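Local coordinates for protein importin-95 (Chaetomium thermophilum, PDB 4XRI) that probably serves as a nuclear transport receptor of the importin-beta family, carrying proteinaceous cargo into the nucleus and likely binding a small GTPase, at residues S666-S669 / M670-L674; A650-P653 / F654-A658; A713-Q716 / C717-D720; P688-D691 / N692-N695. The protein carries 2 engineered substitutions. All coordinates share one frame; numbering follows the deposited sequence.

Contact 1 of 4, residues S666-S669 / M670-L674; sequences SLCS and MAIGL
I672 sits one turn beyond C668 on helix 665-682, part of the all-helical HEAT-repeat solenoid of this importin, and the two lie on the dense side of the helix. With CG1 of I672 beside its own backbone N (chi1 -60°), that branch swings back along the helix until CG1 is 3.3 Å from C668 O, the same oxygen that accepts I672 N at 3.0 Å. The branched bulk of I672 fills the space between F710, the start of helix 711-725 and L659 of helix 648-660. A671 is equally buried, but here smallness matters: a single methyl lets A658 and L659 come in close. S669 forms the partly exposed margin of the I672 side, also packing on F710; its OG turns back beside its own N to make a weak hydrogen bond to P665 O, while S669 O accepts the N-H of G673 at 3.1 Å.

The other side is looser. L667 CD1 only grazes M670 CB, at 4.3 Å, and the methionine then bends at chi2 and chi3, taking the end of the chain away from the preceding turn, where the side chain packs on E627 and F630. S666, facing solvent, is polar and hydrogen-bonds E627 OE2 through OG.

Contact 2 of 4, residues A650-P653 / F654-A658; sequences AFAP and FLYNA
Y656 lays one face of its ring over the peptide end and methyl of A652, one turn earlier. Its CG lies beside its own backbone N (chi1 -63°), which turns the ring back over that residue. A652 O stands 3.0 Å above the ring plane, toward the rim, while CB on that same face makes an off-centre CH-pi contact 4.2 Å from the ring centroid. The oxygen is gripped as well by Y656 N, at 2.7 Å and 167°, so ring and backbone of one residue both close on one carbonyl. The single methyl of A652 is small enough to lie under the ring. Farther out, the phenol OH hydrogen-bonds N692 of helix 690-701; a leucine in place of Y656 would probably cost N692 ND2 its bond to the phenol and strip the flat cover from A652.

All this belongs to helix 648-660 of the HEAT-repeat solenoid, kinked at P653: the proline nitrogen has no hydrogen to give to the turn before. P653 lies exposed, yet its own carbonyl still accepts N657 N. On the buried side F651 and L655 cross obliquely, L655 CB lying over one face of the F651 ring and CD2 4.1 Å from F651 CE2, both adding apolar bulk against helix 625-640. F654 instead presents a ring edge in whose plane A650 O lies, 3.3 Å from CD2, before the ring packs on L613 and L616.

Contact 3 of 4, residues A713-Q716 / C717-D720; sequences AILQ and CFGD
F718 reaches back over I714 and L715, and its carbons meet in turn a carbonyl, a second carbonyl and two methyls. CB starts 3.2 Å from L715 O. The ring follows beside the backbone N (chi1 -75°), which brings it back along the helix axis toward the preceding turn: CG lies 3.5 Å and CD1 3.6 Å from I714 O, and that oxygen hovers above one face, offset toward the rim, while also accepting F718 N. Along one flank, CD2 approaches L715 CD2 at 3.7 Å, and CE2 stays close to the same methyl; on the other, CE1 lies by I714 O and CG2. At the tip, CZ meets I714 CG2 at 3.8 Å; this methyl sits over the face already met by I714 O, in a CH-pi contact 26° off the ring normal. I714 and F718 thus lie side by side and point the same way, whereas L715 slants past. A flat, apolar residue suits the site because it can cover a carbonyl and two methyls at once. Were a serine here instead, I714 CG2 would probably lose its ring face and a gap would open beside L715.

D720 OD2 comes within 3.3 Å of Q716 O, two acceptors that cannot bond each other, and the carboxylate is held instead by S676 and by a salt bridge to R680. Helix 711-725 is packed on several sides within the HEAT-repeat stack: C717 and D720 face helix 665-682, F718 faces helices 690-701 and 730-743, and L715 fits between helices 730-743 and 754-780.

Contact 4 of 4, residues P688-D691 / N692-N695; sequences PYCD and NFMN
Y689 and F693 are joined by a direct backbone hydrogen bond, but one residue earlier a water takes the place of such a bond: it donates to P688 O at 2.9 Å and accepts from N692 N at 3.0 Å. The hydrated turn leads into helix 690-701 of the HEAT-repeat solenoid, and the P688 carbonyl, lacking a direct bond to N692 four residues on, is satisfied by the water.

F693 lies back across this turn. Its CG is set beside the backbone N (chi1 -70°), which places one ring face against Y689 O, 3.3 Å above the plane and offset toward the rim. Y689 CB touches the far end of the ring, 4.0 Å from CE2. C690 adds a sulfur-aromatic contact: SG approaches F693 CD2 at 4.1 Å, obliquely rather than squarely over the ring. A small, weakly polar thiol fits here because C690 is buried against I721 and I725 of helix 711-725. M694 bends back over the C690 carbonyl, CG 3.1 Å from C690 O, before its flexible chain runs toward helices 711-725 and 730-743.

The outward side is polar. The D691 carboxylate and N695 amide cross with their planes 73° apart, and D691 OD1 also hydrogen-bonds Y732. A second water links the pair, donating to D691 OD1 at 2.7 Å and to N695 OD1 at 2.8 Å.

Read from the N terminus, the order is contact 2, contact 1, contact 4, contact 3, one on each of four successive helices. Each spans a turn within its own helix, so none closes a long loop and none encloses or crosses another. They meet helix against helix. Contact 2 leans on contact 1 where A658 CB and A671 CB approach to 3.6 Å, and on contact 4 where Y656 CE1 and F693 CE1 pack at 3.5 Å. Contact 1 reaches contact 3 through I672, and contact 4 reaches it through M694. Helices 648-660, 665-682, 690-701 and 711-725 are thereby packed into one block of the superhelix, although contacts 1 and 4 do not touch directly.

Contact 1 of 4, residues S666-S669 / M670-L674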
ATOM      1  N   SER A 666     -13.207  -3.850  10.274  1.00 49.52           N
ATOM      2  CA  SER A 666     -12.933  -4.951   9.362  1.00 51.79           C
ATOM      3  C   SER A 666     -13.985  -6.054   9.461  1.00 48.25           C
ATOM      4  O   SER A 666     -14.443  -6.573   8.444  1.00 45.33           O
ATOM      5  CB  SER A 666     -11.544  -5.527   9.633  1.00 50.67           C
ATOM      6  OG  SER A 666     -11.110  -6.343   8.558  1.00 53.16           O
ATOM      7  N   LEU A 667     -14.364  -6.409  10.686  1.00 41.91           N
ATOM      8  CA  LEU A 667     -15.371  -7.446  10.887  1.00 47.60           C
ATOM      9  C   LEU A 667     -16.754  -6.952  10.478  1.00 44.25           C
ATOM     10  O   LEU A 667     -17.559  -7.711   9.940  1.00 39.47           O
ATOM     11  CB  LEU A 667     -15.394  -7.910  12.343  1.00 43.82           C
ATOM     12  CG  LEU A 667     -16.350  -9.077  12.604  1.00 48.03           C
ATOM     13  CD1 LEU A 667     -15.993 -10.256  11.709  1.00 44.25           C
ATOM     14  CD2 LEU A 667     -16.334  -9.485  14.065  1.00 47.53           C
ATOM     15  N   CYS A 668     -17.023  -5.677  10.738  1.00 43.66           N
ATOM     16  CA  CYS A 668     -18.291  -5.073  10.359  1.00 45.84           C
ATOM     17  C   CYS A 668     -18.472  -5.161   8.852  1.00 44.03           C
ATOM     18  O   CYS A 668     -19.526  -5.573   8.368  1.00 38.21           O
ATOM     19  CB  CYS A 668     -18.359  -3.616  10.818  1.00 47.24           C
ATOM     20  SG  CYS A 668     -19.977  -2.821  10.557  1.00 44.96           S
ATOM     21  N   SER A 669     -17.427  -4.788   8.119  1.00 35.99           N
ATOM     22  CA  SER A 669     -17.433  -4.885   6.662  1.00 42.64           C
ATOM     23  C   SER A 669     -17.636  -6.325   6.201  1.00 44.22           C
ATOM     24  O   SER A 669     -18.360  -6.578   5.241  1.00 38.47           O
ATOM     25  CB  SER A 669     -16.134  -4.323   6.076  1.00 45.78           C
ATOM     26  OG  SER A 669     -16.146  -2.906   6.093  1.00 51.17           O
ATOM     27  N   MET A 670     -16.992  -7.261   6.891  1.00 44.12           N
ATOM     28  CA  MET A 670     -17.151  -8.681   6.595  1.00 41.18           C
ATOM     29  C   MET A 670     -18.586  -9.138   6.837  1.00 33.22           C
ATOM     30  O   MET A 670     -19.122  -9.960   6.095  1.00 37.13           O
ATOM     31  CB  MET A 670     -16.187  -9.514   7.442  1.00 42.62           C
ATOM     32  CG  MET A 670     -16.231 -10.998   7.149  1.00 51.10           C
ATOM     33  SD  MET A 670     -15.648 -11.405   5.493  1.00 82.92           S
ATOM     34  CE  MET A 670     -13.880 -11.203   5.696  1.00 97.21           C
ATOM     35  N   ALA A 671     -19.197  -8.602   7.889  1.00 40.08           N
ATOM     36  CA  ALA A 671     -20.575  -8.932   8.230  1.00 39.86           C
ATOM     37  C   ALA A 671     -21.538  -8.475   7.141  1.00 39.21           C
ATOM     38  O   ALA A 671     -22.474  -9.191   6.790  1.00 38.49           O
ATOM     39  CB  ALA A 671     -20.953  -8.306   9.572  1.00 33.01           C
ATOM     40  N   ILE A 672     -21.310  -7.272   6.624  1.00 37.42           N
ATOM     41  CA  ILE A 672     -22.126  -6.733   5.542  1.00 42.53           C
ATOM     42  C   ILE A 672     -21.994  -7.602   4.298  1.00 41.86           C
ATOM     43  O   ILE A 672     -22.976  -7.878   3.613  1.00 39.12           O
ATOM     44  CB  ILE A 672     -21.729  -5.288   5.209  1.00 40.95           C
ATOM     45  CG1 ILE A 672     -21.917  -4.396   6.437  1.00 39.19           C
ATOM     46  CG2 ILE A 672     -22.548  -4.768   4.037  1.00 35.99           C
ATOM     47  CD1 ILE A 672     -21.287  -3.024   6.291  1.00 39.02           C
ATOM     48  N   GLY A 673     -20.769  -8.039   4.024  1.00 38.50           N
ATOM     49  CA  GLY A 673     -20.502  -8.941   2.921  1.00 29.29           C
ATOM     50  C   GLY A 673     -21.198 -10.272   3.137  1.00 36.17           C
ATOM     51  O   GLY A 673     -21.669 -10.902   2.190  1.00 36.05           O
ATOM     52  N   LEU A 674     -21.267 -10.704   4.392  1.00 39.78           N
ATOM     53  CA  LEU A 674     -21.939 -11.954   4.736  1.00 40.85           C
ATOM     54  C   LEU A 674     -23.440 -11.871   4.477  1.00 40.32           C
ATOM     55  O   LEU A 674     -24.060 -12.856   4.080  1.00 37.28           O
ATOM     56  CB  LEU A 674     -21.679 -12.324   6.199  1.00 41.23           C
ATOM     57  CG  LEU A 674     -20.781 -13.538   6.449  1.00 45.54           C
ATOM     58  CD1 LEU A 674     -21.373 -14.782   5.798  1.00 40.10           C
ATOM     59  CD2 LEU A 674     -19.370 -13.279   5.939  1.00 54.97           C
TER

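Contact 2 of 4, residues A650-P653 / F654-A658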
ATOM      1  N   ALA A 650     -29.026 -20.253  14.635  1.00 42.76           N
ATOM      2  CA  ALA A 650     -27.859 -20.171  15.501  1.00 42.00           C
ATOM      3  C   ALA A 650     -26.901 -19.070  15.060  1.00 41.74           C
ATOM      4  O   ALA A 650     -26.298 -18.393  15.894  1.00 42.12           O
ATOM      5  CB  ALA A 650     -27.137 -21.507  15.540  1.00 39.35           C
ATOM      6  N   PHE A 651     -26.766 -18.885  13.751  1.00 38.37           N
ATOM      7  CA  PHE A 651     -25.749 -17.980  13.222  1.00 35.97           C
ATOM      8  C   PHE A 651     -26.170 -16.512  13.165  1.00 38.04           C
ATOM      9  O   PHE A 651     -25.343 -15.629  13.387  1.00 33.39           O
ATOM     10  CB  PHE A 651     -25.316 -18.431  11.825  1.00 31.87           C
ATOM     11  CG  PHE A 651     -24.345 -17.494  11.163  1.00 35.91           C
ATOM     12  CD1 PHE A 651     -23.153 -17.163  11.783  1.00 36.15           C
ATOM     13  CD2 PHE A 651     -24.620 -16.953   9.919  1.00 35.74           C
ATOM     14  CE1 PHE A 651     -22.262 -16.295  11.183  1.00 42.26           C
ATOM     15  CE2 PHE A 651     -23.725 -16.092   9.309  1.00 39.84           C
ATOM     16  CZ  PHE A 651     -22.545 -15.765   9.941  1.00 36.56           C
ATOM     17  N   ALA A 652     -27.443 -16.252  12.873  1.00 36.80           N
ATOM     18  CA  ALA A 652     -27.923 -14.878  12.676  1.00 35.89           C
ATOM     19  C   ALA A 652     -27.583 -13.914  13.826  1.00 32.82           C
ATOM     20  O   ALA A 652     -27.174 -12.784  13.564  1.00 39.93           O
ATOM     21  CB  ALA A 652     -29.436 -14.870  12.421  1.00 31.21           C
ATOM     22  N   PRO A 653     -27.752 -14.341  15.097  1.00 34.44           N
ATOM     23  CA  PRO A 653     -27.368 -13.408  16.167  1.00 42.01           C
ATOM     24  C   PRO A 653     -25.888 -13.012  16.150  1.00 44.68           C
ATOM     25  O   PRO A 653     -25.563 -11.869  16.477  1.00 43.50           O
ATOM     26  CB  PRO A 653     -27.706 -14.189  17.443  1.00 43.18           C
ATOM     27  CG  PRO A 653     -28.814 -15.082  17.036  1.00 43.03           C
ATOM     28  CD  PRO A 653     -28.469 -15.509  15.642  1.00 42.13           C
ATOM     29  N   PHE A 654     -25.007 -13.934  15.777  1.00 35.80           N
ATOM     30  CA  PHE A 654     -23.591 -13.606  15.638  1.00 33.47           C
ATOM     31  C   PHE A 654     -23.394 -12.607  14.506  1.00 38.60           C
ATOM     32  O   PHE A 654     -22.608 -11.667  14.619  1.00 35.31           O
ATOM     33  CB  PHE A 654     -22.758 -14.861  15.379  1.00 37.54           C
ATOM     34  CG  PHE A 654     -22.615 -15.756  16.576  1.00 39.38           C
ATOM     35  CD1 PHE A 654     -21.583 -15.566  17.480  1.00 37.57           C
ATOM     36  CD2 PHE A 654     -23.504 -16.795  16.792  1.00 37.49           C
ATOM     37  CE1 PHE A 654     -21.444 -16.393  18.578  1.00 38.75           C
ATOM     38  CE2 PHE A 654     -23.369 -17.626  17.887  1.00 38.35           C
ATOM     39  CZ  PHE A 654     -22.340 -17.423  18.785  1.00 38.97           C
ATOM     40  N   LEU A 655     -24.121 -12.820  13.416  1.00 34.15           N
ATOM     41  CA  LEU A 655     -24.063 -11.935  12.261  1.00 31.74           C
ATOM     42  C   LEU A 655     -24.582 -10.543  12.609  1.00 35.83           C
ATOM     43  O   LEU A 655     -23.966  -9.536  12.253  1.00 35.84           O
ATOM     44  CB  LEU A 655     -24.865 -12.524  11.100  1.00 30.41           C
ATOM     45  CG  LEU A 655     -24.870 -11.722   9.798  1.00 33.35           C
ATOM     46  CD1 LEU A 655     -23.450 -11.410   9.364  1.00 38.06           C
ATOM     47  CD2 LEU A 655     -25.611 -12.482   8.707  1.00 36.66           C
ATOM     48  N   TYR A 656     -25.713 -10.497  13.309  1.00 37.52           N
ATOM     49  CA  TYR A 656     -26.292  -9.240  13.774  1.00 39.39           C
ATOM     50  C   TYR A 656     -25.293  -8.436  14.599  1.00 40.61           C
ATOM     51  O   TYR A 656     -25.130  -7.233  14.401  1.00 40.73           O
ATOM     52  CB  TYR A 656     -27.548  -9.496  14.614  1.00 37.27           C
ATOM     53  CG  TYR A 656     -28.688 -10.152  13.872  1.00 38.55           C
ATOM     54  CD1 TYR A 656     -28.831 -10.006  12.498  1.00 42.85           C
ATOM     55  CD2 TYR A 656     -29.627 -10.918  14.551  1.00 38.50           C
ATOM     56  CE1 TYR A 656     -29.878 -10.607  11.820  1.00 38.77           C
ATOM     57  CE2 TYR A 656     -30.675 -11.522  13.885  1.00 45.86           C
ATOM     58  CZ  TYR A 656     -30.796 -11.363  12.521  1.00 43.93           C
ATOM     59  OH  TYR A 656     -31.840 -11.963  11.856  1.00 45.56           O
ATOM     60  N   ASN A 657     -24.627  -9.115  15.525  1.00 44.61           N
ATOM     61  CA  ASN A 657     -23.711  -8.462  16.449  1.00 45.26           C
ATOM     62  C   ASN A 657     -22.496  -7.884  15.736  1.00 42.77           C
ATOM     63  O   ASN A 657     -22.017  -6.805  16.082  1.00 40.29           O
ATOM     64  CB  ASN A 657     -23.264  -9.442  17.530  1.00 48.08           C
ATOM     65  CG  ASN A 657     -22.788  -8.743  18.783  1.00 58.42           C
ATOM     66  OD1 ASN A 657     -21.590  -8.687  19.061  1.00 52.40           O
ATOM     67  ND2 ASN A 657     -23.729  -8.191  19.544  1.00 54.06           N
ATOM     68  N   ALA A 658     -22.006  -8.610  14.738  1.00 38.61           N
ATOM     69  CA  ALA A 658     -20.901  -8.131  13.919  1.00 44.61           C
ATOM     70  C   ALA A 658     -21.335  -6.917  13.105  1.00 43.56           C
ATOM     71  O   ALA A 658     -20.578  -5.958  12.947  1.00 38.06           O
ATOM     72  CB  ALA A 658     -20.395  -9.237  13.004  1.00 43.69           C
TER

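Contact 3 of 4, residues A713-Q716 / C717-D720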
ATOM      1  N   ALA A 713     -20.746  -0.755   0.470  1.00 38.64           N
ATOM      2  CA  ALA A 713     -21.101  -2.165   0.607  1.00 42.79           C
ATOM      3  C   ALA A 713     -22.530  -2.326   1.124  1.00 37.00           C
ATOM      4  O   ALA A 713     -23.219  -3.290   0.788  1.00 32.44           O
ATOM      5  CB  ALA A 713     -20.125  -2.869   1.526  1.00 37.93           C
ATOM      6  N   ILE A 714     -22.971  -1.375   1.941  1.00 35.57           N
ATOM      7  CA  ILE A 714     -24.324  -1.401   2.494  1.00 38.37           C
ATOM      8  C   ILE A 714     -25.371  -1.200   1.396  1.00 37.20           C
ATOM      9  O   ILE A 714     -26.427  -1.840   1.398  1.00 39.19           O
ATOM     10  CB  ILE A 714     -24.499  -0.323   3.586  1.00 34.45           C
ATOM     11  CG1 ILE A 714     -23.762  -0.739   4.859  1.00 33.04           C
ATOM     12  CG2 ILE A 714     -25.968  -0.083   3.894  1.00 32.08           C
ATOM     13  CD1 ILE A 714     -23.772   0.321   5.939  1.00 36.85           C
ATOM     14  N   LEU A 715     -25.060  -0.323   0.447  1.00 29.44           N
ATOM     15  CA  LEU A 715     -25.961  -0.066  -0.672  1.00 36.02           C
ATOM     16  C   LEU A 715     -26.026  -1.269  -1.600  1.00 38.37           C
ATOM     17  O   LEU A 715     -27.101  -1.648  -2.061  1.00 35.06           O
ATOM     18  CB  LEU A 715     -25.520   1.175  -1.447  1.00 36.20           C
ATOM     19  CG  LEU A 715     -25.435   2.458  -0.618  1.00 39.61           C
ATOM     20  CD1 LEU A 715     -25.143   3.646  -1.511  1.00 38.31           C
ATOM     21  CD2 LEU A 715     -26.713   2.676   0.188  1.00 36.00           C
ATOM     22  N   GLN A 716     -24.867  -1.866  -1.868  1.00 33.46           N
ATOM     23  CA  GLN A 716     -24.800  -3.105  -2.637  1.00 33.33           C
ATOM     24  C   GLN A 716     -25.649  -4.165  -1.954  1.00 30.85           C
ATOM     25  O   GLN A 716     -26.350  -4.943  -2.604  1.00 36.14           O
ATOM     26  CB  GLN A 716     -23.352  -3.591  -2.780  1.00 38.45           C
ATOM     27  CG  GLN A 716     -23.228  -4.960  -3.423  1.00 43.02           C
ATOM     28  CD  GLN A 716     -21.812  -5.517  -3.355  1.00 54.99           C
ATOM     29  OE1 GLN A 716     -20.828  -4.775  -3.389  1.00 53.76           O
ATOM     30  NE2 GLN A 716     -21.710  -6.836  -3.254  1.00 58.29           N
ATOM     31  N   CYS A 717     -25.587  -4.172  -0.628  1.00 33.56           N
ATOM     32  CA  CYS A 717     -26.354  -5.100   0.185  1.00 35.59           C
ATOM     33  C   CYS A 717     -27.860  -4.883   0.025  1.00 33.85           C
ATOM     34  O   CYS A 717     -28.628  -5.847  -0.049  1.00 34.96           O
ATOM     35  CB  CYS A 717     -25.948  -4.955   1.648  1.00 41.08           C
ATOM     36  SG  CYS A 717     -26.370  -6.349   2.670  1.00 48.00           S
ATOM     37  N   PHE A 718     -28.270  -3.616  -0.027  1.00 33.03           N
ATOM     38  CA  PHE A 718     -29.667  -3.261  -0.284  1.00 32.40           C
ATOM     39  C   PHE A 718     -30.163  -3.922  -1.564  1.00 39.38           C
ATOM     40  O   PHE A 718     -31.287  -4.408  -1.631  1.00 33.61           O
ATOM     41  CB  PHE A 718     -29.844  -1.741  -0.390  1.00 31.86           C
ATOM     42  CG  PHE A 718     -29.784  -1.024   0.930  1.00 30.79           C
ATOM     43  CD1 PHE A 718     -29.994  -1.702   2.120  1.00 32.19           C
ATOM     44  CD2 PHE A 718     -29.528   0.336   0.976  1.00 34.50           C
ATOM     45  CE1 PHE A 718     -29.940  -1.033   3.330  1.00 29.03           C
ATOM     46  CE2 PHE A 718     -29.474   1.009   2.181  1.00 36.68           C
ATOM     47  CZ  PHE A 718     -29.679   0.322   3.360  1.00 37.38           C
ATOM     48  N   GLY A 719     -29.305  -3.935  -2.576  1.00 31.77           N
ATOM     49  CA  GLY A 719     -29.628  -4.535  -3.855  1.00 31.06           C
ATOM     50  C   GLY A 719     -29.866  -6.025  -3.743  1.00 35.05           C
ATOM     51  O   GLY A 719     -30.812  -6.553  -4.319  1.00 37.23           O
ATOM     52  N   ASP A 720     -29.004  -6.703  -2.992  1.00 38.15           N
ATOM     53  CA  ASP A 720     -29.131  -8.144  -2.782  1.00 38.15           C
ATOM     54  C   ASP A 720     -30.387  -8.504  -1.993  1.00 36.13           C
ATOM     55  O   ASP A 720     -31.057  -9.494  -2.297  1.00 39.29           O
ATOM     56  CB  ASP A 720     -27.895  -8.687  -2.064  1.00 38.39           C
ATOM     57  CG  ASP A 720     -26.638  -8.567  -2.901  1.00 38.17           C
ATOM     58  OD1 ASP A 720     -26.703  -8.847  -4.114  1.00 41.57           O
ATOM     59  OD2 ASP A 720     -25.584  -8.194  -2.348  1.00 40.80           O
TER

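Contact 4 of 4, residues P688-D691 / N692-N695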
ATOM      1  N   PRO A 688     -37.066 -13.970   5.757  1.00 40.94           N
ATOM      2  CA  PRO A 688     -37.464 -13.722   7.149  1.00 41.99           C
ATOM      3  C   PRO A 688     -36.415 -13.023   8.022  1.00 45.41           C
ATOM      4  O   PRO A 688     -36.754 -12.573   9.118  1.00 45.33           O
ATOM      5  CB  PRO A 688     -37.739 -15.135   7.681  1.00 50.07           C
ATOM      6  CG  PRO A 688     -38.138 -15.904   6.488  1.00 52.77           C
ATOM      7  CD  PRO A 688     -37.272 -15.384   5.389  1.00 47.72           C
ATOM      8  N   TYR A 689     -35.173 -12.932   7.560  1.00 41.70           N
ATOM      9  CA  TYR A 689     -34.112 -12.322   8.358  1.00 39.60           C
ATOM     10  C   TYR A 689     -33.756 -10.925   7.868  1.00 38.03           C
ATOM     11  O   TYR A 689     -32.930 -10.238   8.470  1.00 39.81           O
ATOM     12  CB  TYR A 689     -32.858 -13.196   8.340  1.00 39.39           C
ATOM     13  CG  TYR A 689     -33.124 -14.661   8.586  1.00 40.07           C
ATOM     14  CD1 TYR A 689     -33.215 -15.165   9.877  1.00 45.02           C
ATOM     15  CD2 TYR A 689     -33.278 -15.544   7.524  1.00 44.46           C
ATOM     16  CE1 TYR A 689     -33.458 -16.506  10.103  1.00 45.99           C
ATOM     17  CE2 TYR A 689     -33.519 -16.886   7.740  1.00 46.19           C
ATOM     18  CZ  TYR A 689     -33.610 -17.361   9.030  1.00 51.97           C
ATOM     19  OH  TYR A 689     -33.849 -18.696   9.248  1.00 67.87           O
ATOM     20  N   CYS A 690     -34.383 -10.508   6.774  1.00 42.01           N
ATOM     21  CA  CYS A 690     -33.977  -9.287   6.093  1.00 34.40           C
ATOM     22  C   CYS A 690     -34.437  -8.006   6.782  1.00 36.94           C
ATOM     23  O   CYS A 690     -33.842  -6.950   6.575  1.00 43.39           O
ATOM     24  CB  CYS A 690     -34.478  -9.306   4.652  1.00 28.88           C
ATOM     25  SG  CYS A 690     -33.518 -10.408   3.594  1.00 37.56           S
ATOM     26  N   ASP A 691     -35.482  -8.087   7.599  1.00 30.10           N
ATOM     27  CA  ASP A 691     -35.920  -6.910   8.344  1.00 38.09           C
ATOM     28  C   ASP A 691     -34.894  -6.564   9.414  1.00 37.77           C
ATOM     29  O   ASP A 691     -34.609  -5.390   9.663  1.00 40.88           O
ATOM     30  CB  ASP A 691     -37.293  -7.126   8.983  1.00 43.28           C
ATOM     31  CG  ASP A 691     -37.874  -5.842   9.556  1.00 49.03           C
ATOM     32  OD1 ASP A 691     -38.201  -4.931   8.764  1.00 49.21           O
ATOM     33  OD2 ASP A 691     -38.004  -5.741  10.794  1.00 57.29           O
ATOM     34  N   ASN A 692     -34.349  -7.597  10.048  1.00 35.83           N
ATOM     35  CA  ASN A 692     -33.271  -7.423  11.012  1.00 37.49           C
ATOM     36  C   ASN A 692     -32.020  -6.881  10.333  1.00 35.10           C
ATOM     37  O   ASN A 692     -31.342  -6.005  10.872  1.00 37.31           O
ATOM     38  CB  ASN A 692     -32.959  -8.743  11.716  1.00 43.34           C
ATOM     39  CG  ASN A 692     -33.978  -9.088  12.780  1.00 52.89           C
ATOM     40  OD1 ASN A 692     -34.489  -8.208  13.471  1.00 63.36           O
ATOM     41  ND2 ASN A 692     -34.275 -10.374  12.921  1.00 47.41           N
ATOM     42  N   PHE A 693     -31.728  -7.405   9.146  1.00 31.46           N
ATOM     43  CA  PHE A 693     -30.613  -6.921   8.342  1.00 35.14           C
ATOM     44  C   PHE A 693     -30.767  -5.436   8.047  1.00 37.11           C
ATOM     45  O   PHE A 693     -29.857  -4.648   8.303  1.00 35.39           O
ATOM     46  CB  PHE A 693     -30.507  -7.699   7.027  1.00 33.80           C
ATOM     47  CG  PHE A 693     -30.050  -9.120   7.193  1.00 37.66           C
ATOM     48  CD1 PHE A 693     -29.333  -9.510   8.313  1.00 34.22           C
ATOM     49  CD2 PHE A 693     -30.337 -10.067   6.225  1.00 37.90           C
ATOM     50  CE1 PHE A 693     -28.914 -10.818   8.464  1.00 42.92           C
ATOM     51  CE2 PHE A 693     -29.921 -11.375   6.369  1.00 40.61           C
ATOM     52  CZ  PHE A 693     -29.210 -11.752   7.490  1.00 43.29           C
ATOM     53  N   MET A 694     -31.927  -5.068   7.507  1.00 33.98           N
ATOM     54  CA  MET A 694     -32.208  -3.684   7.139  1.00 29.96           C
ATOM     55  C   MET A 694     -32.054  -2.736   8.323  1.00 35.92           C
ATOM     56  O   MET A 694     -31.490  -1.649   8.186  1.00 38.18           O
ATOM     57  CB  MET A 694     -33.618  -3.557   6.551  1.00 37.13           C
ATOM     58  CG  MET A 694     -33.775  -4.171   5.164  1.00 38.39           C
ATOM     59  SD  MET A 694     -32.713  -3.398   3.926  1.00 36.79           S
ATOM     60  CE  MET A 694     -33.386  -1.739   3.898  1.00 34.74           C
ATOM     61  N   ASN A 695     -32.555  -3.149   9.483  1.00 31.86           N
ATOM     62  CA  ASN A 695     -32.445  -2.339  10.690  1.00 34.90           C
ATOM     63  C   ASN A 695     -30.993  -2.050  11.065  1.00 36.43           C
ATOM     64  O   ASN A 695     -30.649  -0.918  11.415  1.00 35.69           O
ATOM     65  CB  ASN A 695     -33.157  -3.023  11.857  1.00 33.38           C
ATOM     66  CG  ASN A 695     -34.666  -2.942  11.747  1.00 46.39           C
ATOM     67  OD1 ASN A 695     -35.203  -2.143  10.979  1.00 48.35           O
ATOM     68  ND2 ASN A 695     -35.360  -3.769  12.517  1.00 45.16           N
TER
HETATM   69  O   HOH W   1     -35.869 -10.125  10.306  1.00 38.77           O
HETATM   70  O   HOH W   2     -38.369  -3.731  12.127  1.00 54.59           O
HETATM   71  O   HOH W   3     -37.484  -2.366   9.403  1.00 61.39           O